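Local coordinates for protein Nrps/pks (Streptomyces albus, PDB 4OPE) that probably catalyses decarboxylative Claisen condensations that extend the polyketide chain, as a ketosynthase domain of the AT-less oxazolomycin assembly line, at residues Val264-Val270 with Asn428-Glu434; Ala269-Gly273 with Arg285-Leu290. All coordinates share one frame; numbering follows the deposited sequence.

Interaction 1 of 2, residues Val264-Val270 with Asn428-Glu434; sequences VVRSTAV and NAHVILE
A classic beta bulge interrupts the antiparallel pairing of Val-264–Val-270 with Asn-428–Glu-434, where Arg-266 and Ser-267 both face Ile-432. The backbone N of Arg-266 lies 2.9 Å from Ile-432 O, but the bond is bent to 125° and weak; that of Ser-267 to the same oxygen is straighter yet long, and also weak. Regular pairing resumes beyond, with Ile-432 N to Ser-267 O at 3.0 Å and two bonds between Ala-269 and His-430. On the far side of the bulge Val-264 N gives a nearly straight bond of 2.7 Å to Glu-434 O.

The extra residue turns the Arg-266 side chain toward the partner strand, where it crosses that of Glu-434. Extended, with CG anti to the backbone N (chi1 -173°), Glu-434 sends OE1 to within 3.1 Å of Arg-266 NH1 in a salt bridge, the guanidinium and carboxylate planes 53° apart. Arg-266 NH2 is held in turn by Ala-298 O; an alanine in place of Arg-266 would probably leave the Glu-434 carboxylate without this cationic mate and Ala-298 O without that donor.

These are adjacent central strands of the thiolase-type ketosynthase fold, and each face of the pair meets a helix. On one face Val-265, Val-270, Ala-429 and Val-431 lie against helix 178-192: Val-265 CG2 lies beside Leu-433 CD2 at 3.7 Å, the two side chains pointing the same way, and Thr-268 CG2 is likewise alongside Val-431 CG2, while Thr-268 OG1 bonds His-184 ND1. The other face sets Ser-267, Ala-269 and His-430 against helix 284-298, while Ile-432 packs on Leu-300 beyond its end and on Ala-418; there Ser-267 OG hydrogen-bonds Ala-294 O, and His-430 ND1 pairs with Ser-420 OG of strand 416-422.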
loop_
_atom_site.group_PDB
_atom_site.type_symbol
_atom_site.label_atom_id
_atom_site.label_comp_id
_atom_site.label_asym_id
_atom_site.label_seq_id
_atom_site.Cartn_x
_atom_site.Cartn_y
_atom_site.Cartn_z
ATOM N N VAL A 264 14.753 5.345 18.986
ATOM C CA VAL A 264 14.884 3.951 18.673
ATOM C C VAL A 264 13.488 3.417 18.546
ATOM O O VAL A 264 12.651 3.612 19.458
ATOM C CB VAL A 264 15.553 3.199 19.839
ATOM C CG1 VAL A 264 15.598 1.710 19.568
ATOM C CG2 VAL A 264 16.933 3.765 20.086
ATOM N N VAL A 265 13.243 2.715 17.444
ATOM C CA VAL A 265 11.981 2.069 17.225
ATOM C C VAL A 265 11.959 0.718 17.919
ATOM O O VAL A 265 12.395 -0.272 17.357
ATOM C CB VAL A 265 11.755 1.894 15.743
ATOM C CG1 VAL A 265 10.426 1.151 15.475
ATOM C CG2 VAL A 265 11.740 3.286 15.105
ATOM N N ARG A 266 11.457 0.691 19.146
ATOM C CA ARG A 266 11.468 -0.534 19.936
ATOM C C ARG A 266 10.588 -1.638 19.342
ATOM O O ARG A 266 10.989 -2.785 19.303
ATOM C CB ARG A 266 11.084 -0.236 21.393
ATOM C CG ARG A 266 12.187 0.512 22.194
ATOM C CD ARG A 266 13.189 -0.411 22.894
ATOM N NE ARG A 266 12.560 -1.202 23.973
ATOM C CZ ARG A 266 12.306 -0.764 25.218
ATOM N NH1 ARG A 266 12.652 0.467 25.587
ATOM N NH2 ARG A 266 11.716 -1.560 26.113
ATOM N N SER A 267 9.401 -1.281 18.876
ATOM C CA SER A 267 8.506 -2.211 18.207
ATOM C C SER A 267 7.432 -1.511 17.338
ATOM O O SER A 267 7.116 -0.314 17.507
ATOM C CB SER A 267 7.806 -3.120 19.229
ATOM O OG SER A 267 6.731 -2.455 19.896
ATOM N N THR A 268 6.913 -2.287 16.387
ATOM C CA THR A 268 5.730 -1.896 15.634
ATOM C C THR A 268 4.778 -3.072 15.482
ATOM O O THR A 268 5.201 -4.216 15.440
ATOM C CB THR A 268 6.036 -1.333 14.222
ATOM O OG1 THR A 268 6.636 -2.343 13.418
ATOM C CG2 THR A 268 6.956 -0.161 14.315
ATOM N N ALA A 269 3.495 -2.761 15.381
ATOM C CA ALA A 269 2.525 -3.770 15.110
ATOM C C ALA A 269 1.303 -3.241 14.359
ATOM O O ALA A 269 0.907 -2.044 14.490
ATOM C CB ALA A 269 2.119 -4.418 16.412
ATOM N N VAL A 270 0.743 -4.141 13.543
ATOM C CA VAL A 270 -0.499 -3.892 12.811
ATOM C C VAL A 270 -1.435 -5.078 12.907
ATOM O O VAL A 270 -1.029 -6.222 13.115
ATOM C CB VAL A 270 -0.268 -3.490 11.332
ATOM C CG1 VAL A 270 0.673 -2.300 11.255
ATOM C CG2 VAL A 270 0.299 -4.643 10.514
ATOM N N ASN A 428 -5.401 -1.283 12.167
ATOM C CA ASN A 428 -4.797 -0.595 13.293
ATOM C C ASN A 428 -3.311 -0.692 13.259
ATOM O O ASN A 428 -2.803 -1.683 12.791
ATOM C CB ASN A 428 -5.228 -1.227 14.608
ATOM C CG ASN A 428 -6.714 -1.349 14.745
ATOM O OD1 ASN A 428 -7.426 -0.362 14.732
ATOM N ND2 ASN A 428 -7.182 -2.559 14.956
ATOM N N ALA A 429 -2.635 0.282 13.846
ATOM C CA ALA A 429 -1.210 0.240 13.943
ATOM C C ALA A 429 -0.798 0.853 15.252
ATOM O O ALA A 429 -1.424 1.824 15.697
ATOM C CB ALA A 429 -0.579 1.012 12.810
ATOM N N HIS A 430 0.233 0.269 15.874
ATOM C CA HIS A 430 0.825 0.799 17.109
ATOM C C HIS A 430 2.338 0.791 17.007
ATOM O O HIS A 430 2.905 -0.177 16.476
ATOM C CB HIS A 430 0.415 -0.064 18.291
ATOM C CG HIS A 430 0.633 0.576 19.618
ATOM N ND1 HIS A 430 -0.224 1.539 20.129
ATOM C CD2 HIS A 430 1.586 0.368 20.566
ATOM C CE1 HIS A 430 0.213 1.922 21.324
ATOM N NE2 HIS A 430 1.305 1.224 21.615
ATOM N N VAL A 431 2.979 1.841 17.533
ATOM C CA VAL A 431 4.440 1.887 17.621
ATOM C C VAL A 431 4.993 2.415 18.954
ATOM O O VAL A 431 4.496 3.367 19.527
ATOM C CB VAL A 431 5.081 2.615 16.409
ATOM C CG1 VAL A 431 4.402 3.913 16.116
ATOM C CG2 VAL A 431 6.549 2.901 16.639
ATOM N N ILE A 432 6.025 1.720 19.454
ATOM C CA ILE A 432 6.746 2.081 20.662
ATOM C C ILE A 432 8.107 2.673 20.298
ATOM O O ILE A 432 8.901 2.033 19.584
ATOM C CB ILE A 432 7.033 0.846 21.524
ATOM C CG1 ILE A 432 5.812 -0.078 21.643
ATOM C CG2 ILE A 432 7.427 1.261 22.908
ATOM C CD1 ILE A 432 4.723 0.373 22.586
ATOM N N LEU A 433 8.374 3.884 20.789
ATOM C CA LEU A 433 9.658 4.548 20.585
ATOM C C LEU A 433 10.435 4.801 21.878
ATOM O O LEU A 433 9.875 4.886 22.976
ATOM C CB LEU A 433 9.449 5.874 19.884
ATOM C CG LEU A 433 8.740 5.779 18.544
ATOM C CD1 LEU A 433 8.637 7.150 17.924
ATOM C CD2 LEU A 433 9.461 4.878 17.564
ATOM N N GLU A 434 11.748 4.912 21.751
ATOM C CA GLU A 434 12.588 5.214 22.891
ATOM C C GLU A 434 13.523 6.310 22.478
ATOM O O GLU A 434 14.105 6.278 21.397
ATOM C CB GLU A 434 13.357 3.968 23.320
ATOM C CG GLU A 434 14.142 4.096 24.612
ATOM C CD GLU A 434 14.898 2.816 24.981
ATOM O OE1 GLU A 434 14.961 2.481 26.182
ATOM O OE2 GLU A 434 15.429 2.127 24.086
#

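Interaction 2 of 2, residues Ala269-Gly273 with Arg285-Leu290; sequences AVNHG and RAQGVL
Strand 269-272 and helix 285-290 run nearly antiparallel, their axes 8.5 Å apart at closest approach and their N-to-C directions 159° apart. Asn-271 makes the hydrogen bond between them: ND2 reaches Ala-286 O at 3.1 Å, with that oxygen close to the amide plane, although the donor itself stands above the carbonyl plane. The helical bond from Leu-290 N comes to the same oxygen from its opposite face, so two donors grip Ala-286 O. Amide oxygen OD1 accepts from Asn-428 ND2; with both ends of the amide bonded, its rotation is fixed between strand and helix.

Leu-290 crosses beside this amide; its chi1 of 175° swings CG away from the backbone N and brings CD1 up to the strand, 3.6 Å from Ala-269 CB. Nearer the start of the helix, Ala-286 CB rests on the backbone, 3.8 Å from Gly-273 CA.

Helix 284-298 thus follows its own strand closely and also covers strand 427-434, since Leu-290 touches Asn-428 and His-430. Helix 318-329 meets it through Gln-287 and Arg-285, and Arg-285 NH1 forms a salt bridge with Asp-166 of the second subunit.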
loop_
_atom_site.group_PDB
_atom_site.type_symbol
_atom_site.label_atom_id
_atom_site.label_comp_id
_atom_site.label_asym_id
_atom_site.label_seq_id
_atom_site.Cartn_x
_atom_site.Cartn_y
_atom_site.Cartn_z
ATOM N N ALA A 269 3.495 -2.761 15.381
ATOM C CA ALA A 269 2.525 -3.770 15.110
ATOM C C ALA A 269 1.303 -3.241 14.359
ATOM O O ALA A 269 0.907 -2.044 14.490
ATOM C CB ALA A 269 2.119 -4.418 16.412
ATOM N N VAL A 270 0.743 -4.141 13.543
ATOM C CA VAL A 270 -0.499 -3.892 12.811
ATOM C C VAL A 270 -1.435 -5.078 12.907
ATOM O O VAL A 270 -1.029 -6.222 13.115
ATOM C CB VAL A 270 -0.268 -3.490 11.332
ATOM C CG1 VAL A 270 0.673 -2.300 11.255
ATOM C CG2 VAL A 270 0.299 -4.643 10.514
ATOM N N ASN A 271 -2.714 -4.774 12.805
ATOM C CA ASN A 271 -3.752 -5.803 12.752
ATOM C C ASN A 271 -5.077 -5.244 12.243
ATOM O O ASN A 271 -5.139 -4.152 11.648
ATOM C CB ASN A 271 -3.880 -6.475 14.130
ATOM C CG ASN A 271 -4.674 -5.659 15.142
ATOM O OD1 ASN A 271 -4.907 -4.458 14.990
ATOM N ND2 ASN A 271 -5.091 -6.326 16.190
ATOM N N HIS A 272 -6.141 -5.996 12.467
ATOM C CA HIS A 272 -7.465 -5.574 12.037
ATOM C C HIS A 272 -8.520 -5.966 13.033
ATOM O O HIS A 272 -8.390 -6.982 13.712
ATOM C CB HIS A 272 -7.818 -6.180 10.680
ATOM C CG HIS A 272 -8.981 -5.514 10.019
ATOM N ND1 HIS A 272 -10.267 -5.980 10.128
ATOM C CD2 HIS A 272 -9.054 -4.400 9.258
ATOM C CE1 HIS A 272 -11.083 -5.197 9.450
ATOM N NE2 HIS A 272 -10.374 -4.223 8.919
ATOM N N GLY A 273 -9.589 -5.180 13.089
ATOM C CA GLY A 273 -10.715 -5.504 13.982
ATOM C C GLY A 273 -11.446 -6.854 13.784
ATOM O O GLY A 273 -12.140 -7.313 14.682
ATOM N N ARG A 285 -11.258 -5.028 21.537
ATOM C CA ARG A 285 -10.563 -6.283 21.729
ATOM C C ARG A 285 -9.285 -6.280 20.891
ATOM O O ARG A 285 -8.209 -6.620 21.372
ATOM C CB ARG A 285 -11.462 -7.460 21.333
ATOM C CG ARG A 285 -10.988 -8.824 21.820
ATOM C CD ARG A 285 -11.324 -9.972 20.855
ATOM N NE ARG A 285 -10.157 -10.349 20.031
ATOM C CZ ARG A 285 -9.999 -10.113 18.721
ATOM N NH1 ARG A 285 -8.868 -10.498 18.128
ATOM N NH2 ARG A 285 -10.947 -9.507 17.991
ATOM N N ALA A 286 -9.408 -5.869 19.643
ATOM C CA ALA A 286 -8.309 -5.931 18.707
ATOM C C ALA A 286 -7.276 -4.859 19.019
ATOM O O ALA A 286 -6.079 -5.102 18.913
ATOM C CB ALA A 286 -8.836 -5.761 17.291
ATOM N N GLN A 287 -7.732 -3.682 19.430
ATOM C CA GLN A 287 -6.834 -2.672 19.906
ATOM C C GLN A 287 -6.017 -3.194 21.068
ATOM O O GLN A 287 -4.794 -3.004 21.141
ATOM C CB GLN A 287 -7.605 -1.437 20.344
ATOM C CG GLN A 287 -8.341 -0.732 19.194
ATOM C CD GLN A 287 -9.104 0.536 19.617
ATOM O OE1 GLN A 287 -8.928 1.052 20.709
ATOM N NE2 GLN A 287 -9.923 1.052 18.719
ATOM N N GLY A 288 -6.681 -3.859 21.983
ATOM C CA GLY A 288 -6.001 -4.464 23.115
ATOM C C GLY A 288 -4.917 -5.470 22.734
ATOM O O GLY A 288 -3.777 -5.415 23.259
ATOM N N VAL A 289 -5.261 -6.383 21.841
ATOM C CA VAL A 289 -4.306 -7.356 21.360
ATOM C C VAL A 289 -3.080 -6.695 20.723
ATOM O O VAL A 289 -1.932 -7.009 21.064
ATOM C CB VAL A 289 -4.951 -8.282 20.320
ATOM C CG1 VAL A 289 -3.915 -9.212 19.709
ATOM C CG2 VAL A 289 -6.076 -9.071 20.979
ATOM N N LEU A 290 -3.339 -5.766 19.801
ATOM C CA LEU A 290 -2.291 -5.041 19.073
ATOM C C LEU A 290 -1.305 -4.387 20.041
ATOM O O LEU A 290 -0.107 -4.629 19.969
ATOM C CB LEU A 290 -2.945 -3.986 18.213
ATOM C CG LEU A 290 -1.999 -3.058 17.469
ATOM C CD1 LEU A 290 -1.424 -3.751 16.250
ATOM C CD2 LEU A 290 -2.693 -1.771 17.073
#

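In the fold
The centres of the two interactions lie about 13 Å apart, on the same side of the chain's centre. Both use strand 263-272 and share Ala-269 and Val-270. Along the chain, the strand comes first, its covering helix 284-298 follows after a short connection, and strand 427-434 returns much later to lie next to 263-272 in the mixed sheet. Interaction 1 thus joins distant parts of the sequence within the sheet, whereas interaction 2 lays a local helix across both strands. They meet directly where Asn-428 N lies 2.9 Å from Asn-271 O, a probable hydrogen bond. This end of the ketosynthase unit lies beside the second subunit, where Val-270 packs on Pro-168 of that subunit.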